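Alanine dehydrogenase (Archaeoglobus fulgidus, PDB 1OMO) catalyses the reversible NAD(+)-dependent oxidative deamination of L-alanine to pyruvate and ammonium, working as a homodimer. Local coordinates at residues 59-64 with 85-90; 95-100 with 303-308; 120-125 with 187-192; 205-210 with 283-288. All blocks are in the same frame, centred on the assembly; numbering follows the deposited sequence.

Contact 1: residues 59-64 with 85-90; sequences MGYAGL and MILNSP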
loop_
_atom_site.group_PDB
_atom_site.type_symbol
_atom_site.label_atom_id
_atom_site.label_comp_id
_atom_site.label_asym_id
_atom_site.label_seq_id
_atom_site.Cartn_x
_atom_site.Cartn_y
_atom_site.Cartn_z
ATOM N N MET A 59 6.757 10.198 -13.906
ATOM C CA MET A 59 6.245 11.462 -14.395
ATOM C C MET A 59 6.255 12.548 -13.340
ATOM O O MET A 59 5.485 13.492 -13.420
ATOM C CB MET A 59 4.818 11.279 -14.918
ATOM C CG MET A 59 4.695 10.140 -15.901
ATOM S SD MET A 59 3.011 9.893 -16.383
ATOM C CE MET A 59 3.221 9.274 -18.029
ATOM N N GLY A 60 7.107 12.401 -12.342
ATOM C CA GLY A 60 7.208 13.415 -11.324
ATOM C C GLY A 60 6.305 13.308 -10.119
ATOM O O GLY A 60 6.326 14.191 -9.256
ATOM N N TYR A 61 5.500 12.255 -10.052
ATOM C CA TYR A 61 4.622 12.062 -8.905
ATOM C C TYR A 61 4.768 10.692 -8.294
ATOM O O TYR A 61 5.385 9.792 -8.860
ATOM C CB TYR A 61 3.158 12.229 -9.280
ATOM C CG TYR A 61 2.773 13.625 -9.626
ATOM C CD1 TYR A 61 3.148 14.182 -10.839
ATOM C CD2 TYR A 61 2.003 14.384 -8.752
ATOM C CE1 TYR A 61 2.756 15.470 -11.179
ATOM C CE2 TYR A 61 1.598 15.679 -9.081
ATOM C CZ TYR A 61 1.973 16.212 -10.303
ATOM O OH TYR A 61 1.510 17.448 -10.683
ATOM N N ALA A 62 4.206 10.544 -7.112
ATOM C CA ALA A 62 4.223 9.255 -6.459
ATOM C C ALA A 62 2.812 9.141 -5.932
ATOM O O ALA A 62 2.142 10.155 -5.746
ATOM C CB ALA A 62 5.239 9.226 -5.326
ATOM N N GLY A 63 2.336 7.918 -5.755
ATOM C CA GLY A 63 0.982 7.734 -5.232
ATOM C C GLY A 63 0.682 6.298 -4.900
ATOM O O GLY A 63 1.429 5.388 -5.272
ATOM N N LEU A 64 -0.409 6.075 -4.185
ATOM C CA LEU A 64 -0.803 4.714 -3.853
ATOM C C LEU A 64 -2.292 4.530 -4.076
ATOM O O LEU A 64 -3.079 5.302 -3.550
ATOM C CB LEU A 64 -0.469 4.373 -2.389
ATOM C CG LEU A 64 -0.943 2.926 -2.087
ATOM C CD1 LEU A 64 0.068 2.212 -1.249
ATOM C CD2 LEU A 64 -2.301 2.928 -1.385
ATOM N N MET A 85 -7.079 6.973 -4.478
ATOM C CA MET A 85 -5.692 7.257 -4.813
ATOM C C MET A 85 -5.201 8.425 -3.961
ATOM O O MET A 85 -5.871 9.474 -3.857
ATOM C CB MET A 85 -5.580 7.646 -6.299
ATOM C CG MET A 85 -4.283 8.416 -6.715
ATOM S SD MET A 85 -2.775 7.432 -6.489
ATOM C CE MET A 85 -2.862 6.413 -8.026
ATOM N N ILE A 86 -4.048 8.222 -3.336
ATOM C CA ILE A 86 -3.401 9.267 -2.565
ATOM C C ILE A 86 -2.221 9.655 -3.482
ATOM O O ILE A 86 -1.382 8.812 -3.825
ATOM C CB ILE A 86 -2.856 8.785 -1.192
ATOM C CG1 ILE A 86 -3.994 8.273 -0.285
ATOM C CG2 ILE A 86 -2.143 9.973 -0.522
ATOM C CD1 ILE A 86 -3.559 7.517 0.981
ATOM N N LEU A 87 -2.186 10.917 -3.905
ATOM C CA LEU A 87 -1.143 11.433 -4.801
ATOM C C LEU A 87 -0.175 12.208 -3.953
ATOM O O LEU A 87 -0.598 13.111 -3.241
ATOM C CB LEU A 87 -1.727 12.411 -5.822
ATOM C CG LEU A 87 -1.507 12.306 -7.323
ATOM C CD1 LEU A 87 -1.691 13.694 -7.882
ATOM C CD2 LEU A 87 -0.160 11.794 -7.692
ATOM N N ASN A 88 1.115 11.895 -4.053
ATOM C CA ASN A 88 2.116 12.598 -3.239
ATOM C C ASN A 88 3.206 13.280 -4.047
ATOM O O ASN A 88 3.365 13.042 -5.242
ATOM C CB ASN A 88 2.808 11.641 -2.268
ATOM C CG ASN A 88 1.824 10.841 -1.408
ATOM O OD1 ASN A 88 1.005 10.063 -1.923
ATOM N ND2 ASN A 88 1.908 11.025 -0.091
ATOM N N SER A 89 3.966 14.134 -3.369
ATOM C CA SER A 89 5.097 14.818 -3.996
ATOM C C SER A 89 6.340 13.985 -3.702
ATOM O O SER A 89 6.602 13.652 -2.558
ATOM C CB SER A 89 5.280 16.214 -3.401
ATOM O OG SER A 89 6.611 16.674 -3.578
ATOM N N PRO A 90 7.117 13.628 -4.727
ATOM C CA PRO A 90 8.310 12.837 -4.425
ATOM C C PRO A 90 9.410 13.644 -3.686
ATOM O O PRO A 90 10.305 13.057 -3.068
ATOM C CB PRO A 90 8.774 12.364 -5.805
ATOM C CG PRO A 90 7.522 12.384 -6.642
ATOM C CD PRO A 90 6.884 13.687 -6.179
#
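Four backbone hydrogen bonds zip Ala62 to Asn88 and Leu64 to Ile86, making strands 61-64 and 85-88 antiparallel neighbours. Ala62 and Asn88 form one hydrogen-bonded pair: Asn88 N gives a short, nearly straight bond to Ala62 O (2.6 Å), and Ala62 N returns a longer one to Asn88 O (3.2 Å). Leu64 N to Ile86 O (2.9 Å) and its reciprocal close the second. Between them lies the non-hydrogen-bonded pair Gly63-Leu87, where the CA atoms stand 4.3 Å apart; Gly63 CA comes within 3.0 Å of Ile86 O, and the sulfur of Met85 lies near the carbonyl carbon of Gly63.

The apolar contacts lie mainly beside Leu87 and at the strand ends. The ring of Tyr61 meets the branched end of Leu87 obliquely, with Tyr61 CD2 3.5 Å from Leu87 CD2. Met85 bends at chi2 (64°), which brings its SD 3.6 Å from Leu64 N. Where the strands end, the Pro90 ring takes over: its CD lies 3.2 Å from Gly60 O, and its CG rests on the backbone of Tyr61.

The polar ends find partners elsewhere. Tyr61 OH bonds Glu306 of helix 294-311, while Asn88 OD1 receives the indole N-H of Trp66 of the second subunit. The chemistry is thus two-sided: Tyr61, Met85 and Leu87 face the helix of their own chain, Ala62, Leu64, Ile86 and Asn88 face the partner subunit, consistent with a beta-sandwich dimer. Met85 also packs beside Lys65, the inferred proton donor/acceptor, which lies on strand 61-69.

Contact 2: residues 95-100 with 303-308; sequences PLAVMD and VVYENA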
loop_
_atom_site.group_PDB
_atom_site.type_symbol
_atom_site.label_atom_id
_atom_site.label_comp_id
_atom_site.label_asym_id
_atom_site.label_seq_id
_atom_site.Cartn_x
_atom_site.Cartn_y
_atom_site.Cartn_z
ATOM N N PRO A 95 1.076 14.616 0.806
ATOM C CA PRO A 95 -0.131 14.090 0.147
ATOM C C PRO A 95 -0.901 15.243 -0.499
ATOM O O PRO A 95 -1.740 15.894 0.145
ATOM C CB PRO A 95 -0.911 13.441 1.293
ATOM C CG PRO A 95 -0.535 14.286 2.474
ATOM C CD PRO A 95 0.961 14.546 2.274
ATOM N N LEU A 96 -0.583 15.476 -1.772
ATOM C CA LEU A 96 -1.165 16.517 -2.600
ATOM C C LEU A 96 -2.668 16.332 -2.797
ATOM O O LEU A 96 -3.432 17.303 -2.847
ATOM C CB LEU A 96 -0.486 16.500 -3.982
ATOM C CG LEU A 96 0.753 17.309 -4.406
ATOM C CD1 LEU A 96 1.427 17.980 -3.228
ATOM C CD2 LEU A 96 1.729 16.364 -5.106
ATOM N N ALA A 97 -3.107 15.089 -2.932
ATOM C CA ALA A 97 -4.532 14.861 -3.172
ATOM C C ALA A 97 -4.983 13.450 -2.785
ATOM O O ALA A 97 -4.175 12.505 -2.734
ATOM C CB ALA A 97 -4.844 15.108 -4.673
ATOM N N VAL A 98 -6.269 13.336 -2.487
ATOM C CA VAL A 98 -6.909 12.069 -2.175
ATOM C C VAL A 98 -8.076 12.142 -3.134
ATOM O O VAL A 98 -8.938 13.020 -2.996
ATOM C CB VAL A 98 -7.448 12.006 -0.727
ATOM C CG1 VAL A 98 -8.300 10.754 -0.564
ATOM C CG2 VAL A 98 -6.293 11.968 0.282
ATOM N N MET A 99 -8.084 11.250 -4.129
ATOM C CA MET A 99 -9.129 11.221 -5.168
ATOM C C MET A 99 -9.803 9.874 -5.371
ATOM O O MET A 99 -9.269 8.815 -5.038
ATOM C CB MET A 99 -8.585 11.482 -6.569
ATOM C CG MET A 99 -7.377 10.804 -7.080
ATOM S SD MET A 99 -7.006 11.710 -8.636
ATOM C CE MET A 99 -6.044 12.992 -7.880
ATOM N N ASP A 100 -10.953 9.932 -6.015
ATOM C CA ASP A 100 -11.648 8.724 -6.383
ATOM C C ASP A 100 -10.819 8.159 -7.530
ATOM O O ASP A 100 -10.410 8.892 -8.443
ATOM C CB ASP A 100 -13.040 9.005 -6.949
ATOM C CG ASP A 100 -13.593 7.795 -7.712
ATOM O OD1 ASP A 100 -13.657 6.728 -7.105
ATOM O OD2 ASP A 100 -13.946 7.880 -8.900
ATOM N N VAL A 303 -2.730 13.658 -14.260
ATOM C CA VAL A 303 -3.489 14.490 -15.181
ATOM C C VAL A 303 -4.723 15.083 -14.526
ATOM O O VAL A 303 -5.059 16.238 -14.770
ATOM C CB VAL A 303 -3.898 13.690 -16.409
ATOM C CG1 VAL A 303 -4.963 14.453 -17.197
ATOM C CG2 VAL A 303 -2.671 13.435 -17.277
ATOM N N VAL A 304 -5.412 14.280 -13.717
ATOM C CA VAL A 304 -6.601 14.726 -13.000
ATOM C C VAL A 304 -6.224 15.820 -12.003
ATOM O O VAL A 304 -6.959 16.813 -11.826
ATOM C CB VAL A 304 -7.234 13.570 -12.186
ATOM C CG1 VAL A 304 -8.235 14.121 -11.161
ATOM C CG2 VAL A 304 -7.915 12.586 -13.121
ATOM N N TYR A 305 -5.091 15.631 -11.324
ATOM C CA TYR A 305 -4.677 16.616 -10.321
ATOM C C TYR A 305 -4.353 17.987 -10.952
ATOM O O TYR A 305 -4.844 19.003 -10.493
ATOM C CB TYR A 305 -3.484 16.095 -9.487
ATOM C CG TYR A 305 -2.945 17.101 -8.476
ATOM C CD1 TYR A 305 -1.688 17.668 -8.642
ATOM C CD2 TYR A 305 -3.719 17.528 -7.389
ATOM C CE1 TYR A 305 -1.197 18.649 -7.757
ATOM C CE2 TYR A 305 -3.242 18.501 -6.500
ATOM C CZ TYR A 305 -1.975 19.060 -6.697
ATOM O OH TYR A 305 -1.493 20.014 -5.848
ATOM N N GLU A 306 -3.557 18.009 -12.010
ATOM C CA GLU A 306 -3.199 19.262 -12.664
ATOM C C GLU A 306 -4.413 19.888 -13.326
ATOM O O GLU A 306 -4.554 21.105 -13.324
ATOM C CB GLU A 306 -2.055 19.024 -13.664
ATOM C CG GLU A 306 -0.776 18.607 -12.934
ATOM C CD GLU A 306 0.369 18.226 -13.834
ATOM O OE1 GLU A 306 1.463 17.950 -13.312
ATOM O OE2 GLU A 306 0.190 18.192 -15.064
ATOM N N ASN A 307 -5.312 19.085 -13.878
ATOM C CA ASN A 307 -6.483 19.687 -14.478
ATOM C C ASN A 307 -7.383 20.229 -13.389
ATOM O O ASN A 307 -8.166 21.137 -13.625
ATOM C CB ASN A 307 -7.255 18.686 -15.315
ATOM C CG ASN A 307 -6.637 18.469 -16.669
ATOM O OD1 ASN A 307 -5.872 19.298 -17.144
ATOM N ND2 ASN A 307 -6.974 17.363 -17.306
ATOM N N ALA A 308 -7.288 19.651 -12.198
ATOM C CA ALA A 308 -8.093 20.087 -11.084
ATOM C C ALA A 308 -7.597 21.467 -10.603
ATOM O O ALA A 308 -8.411 22.349 -10.298
ATOM C CB ALA A 308 -8.031 19.060 -9.958
HETATM O O HOH W 1 -2.340 19.897 -3.317
#
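The phenol ring of Tyr305 has Leu96 CB over one face, while the methyl of Ala97 approaches obliquely, Ala97 CB lying 3.8 Å from Tyr305 CD2. Leu96 crosses the tyrosine at about a right angle and places its CG 4.0 Å from Tyr305 CZ. The ring reaches the strand because its CG stands anti to the backbone N (chi1 177°). Leu96 and Ala97 can both meet it because they form a classic beta bulge opposite Leu87, and each directs its CB toward the helix.

Further along the strand, Met99 and Val304 reach toward each other tip to tip, with Met99 SD 3.7 Å from Val304 CG1. The bend of Met99 at chi3 (86°) brings its CE to within 4.3 Å of Tyr305 CB, bridging two successive helix residues.

One water joins the polar atoms of Leu96 and Tyr305. It donates to Leu96 O (2.9 Å) and pairs with Tyr305 OH at 2.7 Å.

Helix 294-311 runs across strand 95-100 at 105°, their short axes 9.9 Å apart. Its Tyr305 and Val304 also pack on strand 3-6, and Tyr305 on Leu87, whereas Pro95 and Val98 touch the second subunit. Chemically the contact is an apolar one made of methyls, a thioether and an aromatic ring, bordered by a water that bridges the bulge carbonyl and the phenol.

Contact 3: residues 120-125 with 187-192; sequences LARKNS and RCDVLV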
loop_
_atom_site.group_PDB
_atom_site.type_symbol
_atom_site.label_atom_id
_atom_site.label_comp_id
_atom_site.label_asym_id
_atom_site.label_seq_id
_atom_site.Cartn_x
_atom_site.Cartn_y
_atom_site.Cartn_z
ATOM N N LEU A 120 -0.410 -3.537 -31.675
ATOM C CA LEU A 120 -0.414 -4.943 -32.000
ATOM C C LEU A 120 -1.374 -5.458 -33.068
ATOM O O LEU A 120 -1.089 -6.463 -33.698
ATOM C CB LEU A 120 -0.634 -5.716 -30.702
ATOM C CG LEU A 120 0.512 -6.218 -29.840
ATOM C CD1 LEU A 120 1.829 -5.641 -30.224
ATOM C CD2 LEU A 120 0.143 -5.924 -28.390
ATOM N N ALA A 121 -2.499 -4.783 -33.268
ATOM C CA ALA A 121 -3.498 -5.233 -34.238
ATOM C C ALA A 121 -3.192 -4.804 -35.663
ATOM O O ALA A 121 -2.537 -3.785 -35.875
ATOM C CB ALA A 121 -4.873 -4.718 -33.842
ATOM N N ARG A 122 -3.678 -5.575 -36.635
ATOM C CA ARG A 122 -3.457 -5.251 -38.047
ATOM C C ARG A 122 -3.953 -3.853 -38.322
ATOM O O ARG A 122 -5.068 -3.490 -37.930
ATOM C CB ARG A 122 -4.208 -6.214 -38.937
ATOM C CG ARG A 122 -3.650 -7.591 -38.959
ATOM C CD ARG A 122 -4.416 -8.414 -39.955
ATOM N NE ARG A 122 -5.581 -9.075 -39.372
ATOM C CZ ARG A 122 -6.826 -8.806 -39.708
ATOM N NH1 ARG A 122 -7.068 -7.871 -40.617
ATOM N NH2 ARG A 122 -7.816 -9.497 -39.168
ATOM N N LYS A 123 -3.131 -3.061 -38.989
ATOM C CA LYS A 123 -3.511 -1.695 -39.284
ATOM C C LYS A 123 -4.853 -1.572 -40.015
ATOM O O LYS A 123 -5.493 -0.518 -39.960
ATOM C CB LYS A 123 -2.372 -1.013 -40.047
ATOM C CG LYS A 123 -1.145 -0.819 -39.157
ATOM C CD LYS A 123 0.154 -1.098 -39.894
ATOM C CE LYS A 123 0.589 0.078 -40.769
ATOM N NZ LYS A 123 1.611 0.974 -40.118
ATOM N N ASN A 124 -5.314 -2.660 -40.637
ATOM C CA ASN A 124 -6.594 -2.652 -41.372
ATOM C C ASN A 124 -7.820 -3.213 -40.599
ATOM O O ASN A 124 -8.882 -3.431 -41.186
ATOM C CB ASN A 124 -6.439 -3.410 -42.714
ATOM C CG ASN A 124 -6.187 -4.915 -42.527
ATOM O OD1 ASN A 124 -5.952 -5.389 -41.427
ATOM N ND2 ASN A 124 -6.221 -5.655 -43.618
ATOM N N SER A 125 -7.682 -3.424 -39.288
ATOM C CA SER A 125 -8.784 -3.963 -38.469
ATOM C C SER A 125 -10.037 -3.121 -38.610
ATOM O O SER A 125 -9.978 -1.888 -38.574
ATOM C CB SER A 125 -8.391 -4.027 -36.974
ATOM O OG SER A 125 -7.381 -4.994 -36.749
ATOM N N ARG A 187 -15.178 -14.092 -34.221
ATOM C CA ARG A 187 -14.722 -13.991 -35.599
ATOM C C ARG A 187 -14.624 -12.511 -35.880
ATOM O O ARG A 187 -15.631 -11.870 -36.151
ATOM C CB ARG A 187 -15.764 -14.666 -36.504
ATOM C CG ARG A 187 -15.569 -14.455 -37.980
ATOM C CD ARG A 187 -16.377 -15.484 -38.751
ATOM N NE ARG A 187 -15.887 -16.836 -38.499
ATOM C CZ ARG A 187 -16.651 -17.838 -38.090
ATOM N NH1 ARG A 187 -16.118 -19.037 -37.886
ATOM N NH2 ARG A 187 -17.949 -17.637 -37.885
ATOM N N CYS A 188 -13.412 -11.971 -35.814
ATOM C CA CYS A 188 -13.206 -10.540 -36.009
ATOM C C CYS A 188 -11.735 -10.233 -36.196
ATOM O O CYS A 188 -10.920 -11.140 -36.191
ATOM C CB CYS A 188 -13.705 -9.793 -34.769
ATOM S SG CYS A 188 -12.876 -10.360 -33.259
ATOM N N ASP A 189 -11.377 -8.964 -36.350
ATOM C CA ASP A 189 -9.952 -8.604 -36.479
ATOM C C ASP A 189 -9.354 -8.284 -35.077
ATOM O O ASP A 189 -8.194 -8.582 -34.800
ATOM C CB ASP A 189 -9.785 -7.387 -37.400
ATOM C CG ASP A 189 -10.551 -7.533 -38.724
ATOM O OD1 ASP A 189 -10.406 -8.579 -39.393
ATOM O OD2 ASP A 189 -11.302 -6.598 -39.085
ATOM N N VAL A 190 -10.179 -7.690 -34.211
ATOM C CA VAL A 190 -9.816 -7.308 -32.843
ATOM C C VAL A 190 -10.926 -7.864 -31.941
ATOM O O VAL A 190 -12.109 -7.516 -32.101
ATOM C CB VAL A 190 -9.741 -5.748 -32.700
ATOM C CG1 VAL A 190 -9.455 -5.339 -31.240
ATOM C CG2 VAL A 190 -8.626 -5.200 -33.631
ATOM N N LEU A 191 -10.538 -8.741 -31.017
ATOM C CA LEU A 191 -11.472 -9.373 -30.086
ATOM C C LEU A 191 -11.150 -8.905 -28.652
ATOM O O LEU A 191 -10.036 -9.096 -28.172
ATOM C CB LEU A 191 -11.345 -10.908 -30.207
ATOM C CG LEU A 191 -12.129 -11.821 -29.240
ATOM C CD1 LEU A 191 -13.642 -11.643 -29.436
ATOM C CD2 LEU A 191 -11.736 -13.296 -29.477
ATOM N N VAL A 192 -12.129 -8.287 -28.001
ATOM C CA VAL A 192 -12.007 -7.763 -26.641
ATOM C C VAL A 192 -12.737 -8.674 -25.628
ATOM O O VAL A 192 -13.962 -8.637 -25.573
ATOM C CB VAL A 192 -12.681 -6.377 -26.548
ATOM C CG1 VAL A 192 -12.489 -5.796 -25.166
ATOM C CG2 VAL A 192 -12.154 -5.458 -27.636
HETATM O O HOH W 2 -8.607 -11.948 -37.911
HETATM O O HOH W 3 -5.666 -7.750 -35.985
HETATM O O HOH W 4 -9.317 -8.083 -42.060
#
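Arg122 reaches across to Asp189 with a chain that leaves CB with CG anti to the carbonyl carbon (chi1 -71°), runs extended to CD and bends at chi3. NE bonds Gly210 O, beyond the two segments. At the tip the amino groups part: NH1 donates to Asn124 OD1 (2.8 Å) within the same beta turn, and NH2 forms the salt bridge to Asp189 OD1 (2.8 Å, 161° at the hydrogen). That oxygen lies at the guanidinium edge and is met on its anti side but tilted well out of the carboxylate plane, the two planar groups being nearly perpendicular. A water between Arg122 NH1 and Asp189 OD1 adds a second link; another joins NH2 to Cys188 O.

Behind the ion pair, Val190 CG2 packs against Ala121 CB (3.8 Å) and Ser125 OG (3.4 Å). A third water connects Arg122 N with Asp189 O.

The other carboxylate oxygen, Asp189 OD2, accepts from the amides of Ser126 and Val127, where strand 127-131 begins. Asp189 therefore grips both the arginine and the start of a neighbouring strand of the Rossmann-fold domain. With so many donors around it, the carboxylate is probably kept ionised, and the arginine is held at each of its three nitrogens.

Contact 4: residues 205-210 with 283-288; sequences EWVEEG and EEITIF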
loop_
_atom_site.group_PDB
_atom_site.type_symbol
_atom_site.label_atom_id
_atom_site.label_comp_id
_atom_site.label_asym_id
_atom_site.label_seq_id
_atom_site.Cartn_x
_atom_site.Cartn_y
_atom_site.Cartn_z
ATOM N N GLU A 205 -10.754 -22.841 -32.095
ATOM C CA GLU A 205 -11.231 -22.963 -33.470
ATOM C C GLU A 205 -12.089 -21.786 -33.908
ATOM O O GLU A 205 -12.366 -21.633 -35.082
ATOM C CB GLU A 205 -11.988 -24.288 -33.674
ATOM C CG GLU A 205 -13.426 -24.268 -33.173
ATOM C CD GLU A 205 -13.830 -25.561 -32.487
ATOM O OE1 GLU A 205 -13.101 -26.013 -31.577
ATOM O OE2 GLU A 205 -14.891 -26.119 -32.850
ATOM N N TRP A 206 -12.519 -20.949 -32.975
ATOM C CA TRP A 206 -13.317 -19.781 -33.338
ATOM C C TRP A 206 -12.394 -18.605 -33.730
ATOM O O TRP A 206 -12.829 -17.641 -34.355
ATOM C CB TRP A 206 -14.192 -19.325 -32.160
ATOM C CG TRP A 206 -15.194 -20.324 -31.625
ATOM C CD1 TRP A 206 -15.539 -21.530 -32.174
ATOM C CD2 TRP A 206 -16.002 -20.178 -30.447
ATOM N NE1 TRP A 206 -16.511 -22.142 -31.413
ATOM C CE2 TRP A 206 -16.816 -21.336 -30.349
ATOM C CE3 TRP A 206 -16.116 -19.184 -29.467
ATOM C CZ2 TRP A 206 -17.731 -21.526 -29.310
ATOM C CZ3 TRP A 206 -17.028 -19.374 -28.431
ATOM C CH2 TRP A 206 -17.822 -20.540 -28.361
ATOM N N VAL A 207 -11.119 -18.678 -33.361
ATOM C CA VAL A 207 -10.229 -17.550 -33.644
ATOM C C VAL A 207 -9.499 -17.670 -34.960
ATOM O O VAL A 207 -8.771 -18.638 -35.195
ATOM C CB VAL A 207 -9.176 -17.338 -32.527
ATOM C CG1 VAL A 207 -8.325 -16.086 -32.843
ATOM C CG2 VAL A 207 -9.868 -17.174 -31.171
ATOM N N GLU A 208 -9.714 -16.668 -35.811
ATOM C CA GLU A 208 -9.084 -16.631 -37.123
ATOM C C GLU A 208 -7.697 -16.008 -37.061
ATOM O O GLU A 208 -7.372 -15.270 -36.123
ATOM C CB GLU A 208 -9.945 -15.825 -38.108
ATOM C CG GLU A 208 -11.458 -16.142 -38.030
ATOM C CD GLU A 208 -12.130 -16.315 -39.398
ATOM O OE1 GLU A 208 -13.356 -16.126 -39.469
ATOM O OE2 GLU A 208 -11.456 -16.647 -40.397
ATOM N N GLU A 209 -6.896 -16.332 -38.072
ATOM C CA GLU A 209 -5.566 -15.804 -38.226
ATOM C C GLU A 209 -5.694 -14.277 -38.259
ATOM O O GLU A 209 -6.744 -13.752 -38.636
ATOM C CB GLU A 209 -4.968 -16.276 -39.559
ATOM C CG GLU A 209 -4.809 -17.769 -39.700
ATOM C CD GLU A 209 -3.976 -18.168 -40.925
ATOM O OE1 GLU A 209 -3.646 -19.362 -41.038
ATOM O OE2 GLU A 209 -3.650 -17.303 -41.765
ATOM N N GLY A 210 -4.626 -13.579 -37.858
ATOM C CA GLY A 210 -4.610 -12.122 -37.870
ATOM C C GLY A 210 -5.406 -11.424 -36.781
ATOM O O GLY A 210 -5.458 -10.184 -36.728
ATOM N N GLU A 283 -0.575 -12.975 -40.495
ATOM C CA GLU A 283 -1.173 -14.242 -40.109
ATOM C C GLU A 283 -1.265 -14.460 -38.607
ATOM O O GLU A 283 -2.261 -14.969 -38.103
ATOM C CB GLU A 283 -0.377 -15.387 -40.750
ATOM C CG GLU A 283 -0.440 -15.384 -42.288
ATOM C CD GLU A 283 0.308 -14.197 -42.948
ATOM O OE1 GLU A 283 -0.252 -13.569 -43.895
ATOM O OE2 GLU A 283 1.458 -13.906 -42.523
ATOM N N GLU A 284 -0.238 -14.043 -37.884
ATOM C CA GLU A 284 -0.217 -14.276 -36.449
ATOM C C GLU A 284 -1.381 -13.784 -35.619
ATOM O O GLU A 284 -2.090 -12.822 -35.956
ATOM C CB GLU A 284 1.097 -13.766 -35.841
ATOM C CG GLU A 284 1.376 -12.284 -35.964
ATOM C CD GLU A 284 2.733 -11.929 -35.362
ATOM O OE1 GLU A 284 3.221 -10.795 -35.538
ATOM O OE2 GLU A 284 3.312 -12.806 -34.698
ATOM N N ILE A 285 -1.597 -14.500 -34.527
ATOM C CA ILE A 285 -2.636 -14.126 -33.585
ATOM C C ILE A 285 -1.910 -13.415 -32.463
ATOM O O ILE A 285 -0.993 -13.986 -31.892
ATOM C CB ILE A 285 -3.340 -15.359 -32.977
ATOM C CG1 ILE A 285 -4.142 -16.055 -34.081
ATOM C CG2 ILE A 285 -4.211 -14.899 -31.754
ATOM C CD1 ILE A 285 -4.906 -17.332 -33.653
ATOM N N THR A 286 -2.288 -12.173 -32.167
ATOM C CA THR A 286 -1.636 -11.451 -31.071
ATOM C C THR A 286 -2.564 -11.351 -29.871
ATOM O O THR A 286 -3.797 -11.347 -30.017
ATOM C CB THR A 286 -1.161 -10.004 -31.499
ATOM O OG1 THR A 286 -2.236 -9.309 -32.150
ATOM C CG2 THR A 286 0.065 -10.075 -32.412
ATOM N N ILE A 287 -1.955 -11.306 -28.686
ATOM C CA ILE A 287 -2.695 -11.182 -27.455
ATOM C C ILE A 287 -2.071 -10.162 -26.508
ATOM O O ILE A 287 -0.884 -10.180 -26.264
ATOM C CB ILE A 287 -2.783 -12.514 -26.642
ATOM C CG1 ILE A 287 -3.653 -13.559 -27.334
ATOM C CG2 ILE A 287 -3.431 -12.203 -25.262
ATOM C CD1 ILE A 287 -3.613 -14.943 -26.636
ATOM N N PHE A 288 -2.904 -9.263 -25.995
ATOM C CA PHE A 288 -2.462 -8.325 -24.990
ATOM C C PHE A 288 -3.151 -8.798 -23.675
ATOM O O PHE A 288 -4.369 -8.727 -23.538
ATOM C CB PHE A 288 -2.897 -6.886 -25.302
ATOM C CG PHE A 288 -2.687 -5.933 -24.141
ATOM C CD1 PHE A 288 -3.735 -5.173 -23.638
ATOM C CD2 PHE A 288 -1.431 -5.790 -23.564
ATOM C CE1 PHE A 288 -3.532 -4.280 -22.578
ATOM C CE2 PHE A 288 -1.221 -4.906 -22.518
ATOM C CZ PHE A 288 -2.270 -4.141 -22.017
#
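A backbone hydrogen bond joins Gly210 to Glu283: Gly210 N donates to Glu283 O at 2.8 Å. It is noticeably bent, 144° at the hydrogen, and the donor stands well above the carbonyl plane. Beside it, the CA of Gly210 makes a C-H...O contact with Glu284 O (3.2 Å). The backbone of Gly210 lies against two successive carbonyls, and its phi is positive (75°), which favours glycine.

The apolar part is small. Val207 and Ile285 cross obliquely and touch through their ends, Val207 CG1 to Ile285 CD1 at 3.7 Å. Chi1 (-68°) sets Ile285 CG1 anti to the carbonyl carbon, 3.9 Å from Glu208 O, and the extended chi2 carries CD1 on to Val207.

Around the exposed margin the chain is rich in acids. Glu209 lays its CB 3.3 Å from Glu283 O, and its OE2 approaches the methylene carbons of Glu283, 3.8 Å from CG. The carboxylate planes are nearly perpendicular and the groups stay separated, Glu209 OE2 to Glu283 OE1 being 5.5 Å; their like charges probably disfavour a closer approach. Glu208 and Glu284 turn instead to Arg187 and Lys235, each in a salt bridge, and Glu284 OE1 also accepts from the amides of Glu280 and Ser281.

In the fold, the loop 205-210 leads into strand 212-215, which lies beside strand 285-289 in the parallel sheet. Thr286 already bonds through its backbone to Thr211 and Ile213, so the contact marks where these two strands come together, while Val207 packs on Ile230 of helix 228-232 and Ile285 pairs with Lys235 on the strand's other side.

Overall arrangement
From the N terminus, contact 1 closes first, a short loop joining strands 61-69 and 83-88. Contact 2 opens just afterwards at the next strand, 95-100, and closes only near the C terminus on helix 294-311; contacts 3 and 4 both fall within this long excursion, one after the other, and none cross. The chain therefore leaves the dimerising mixed sheet, builds the parallel Rossmann sheet, and returns by the helix to pack on the sheet it left. Contacts 1 and 2 touch, as do 3 and 4, each pair with centres 9 Å apart, whereas the pairs lie on opposite sides of the chain's centre, their centres at least 35 Å apart.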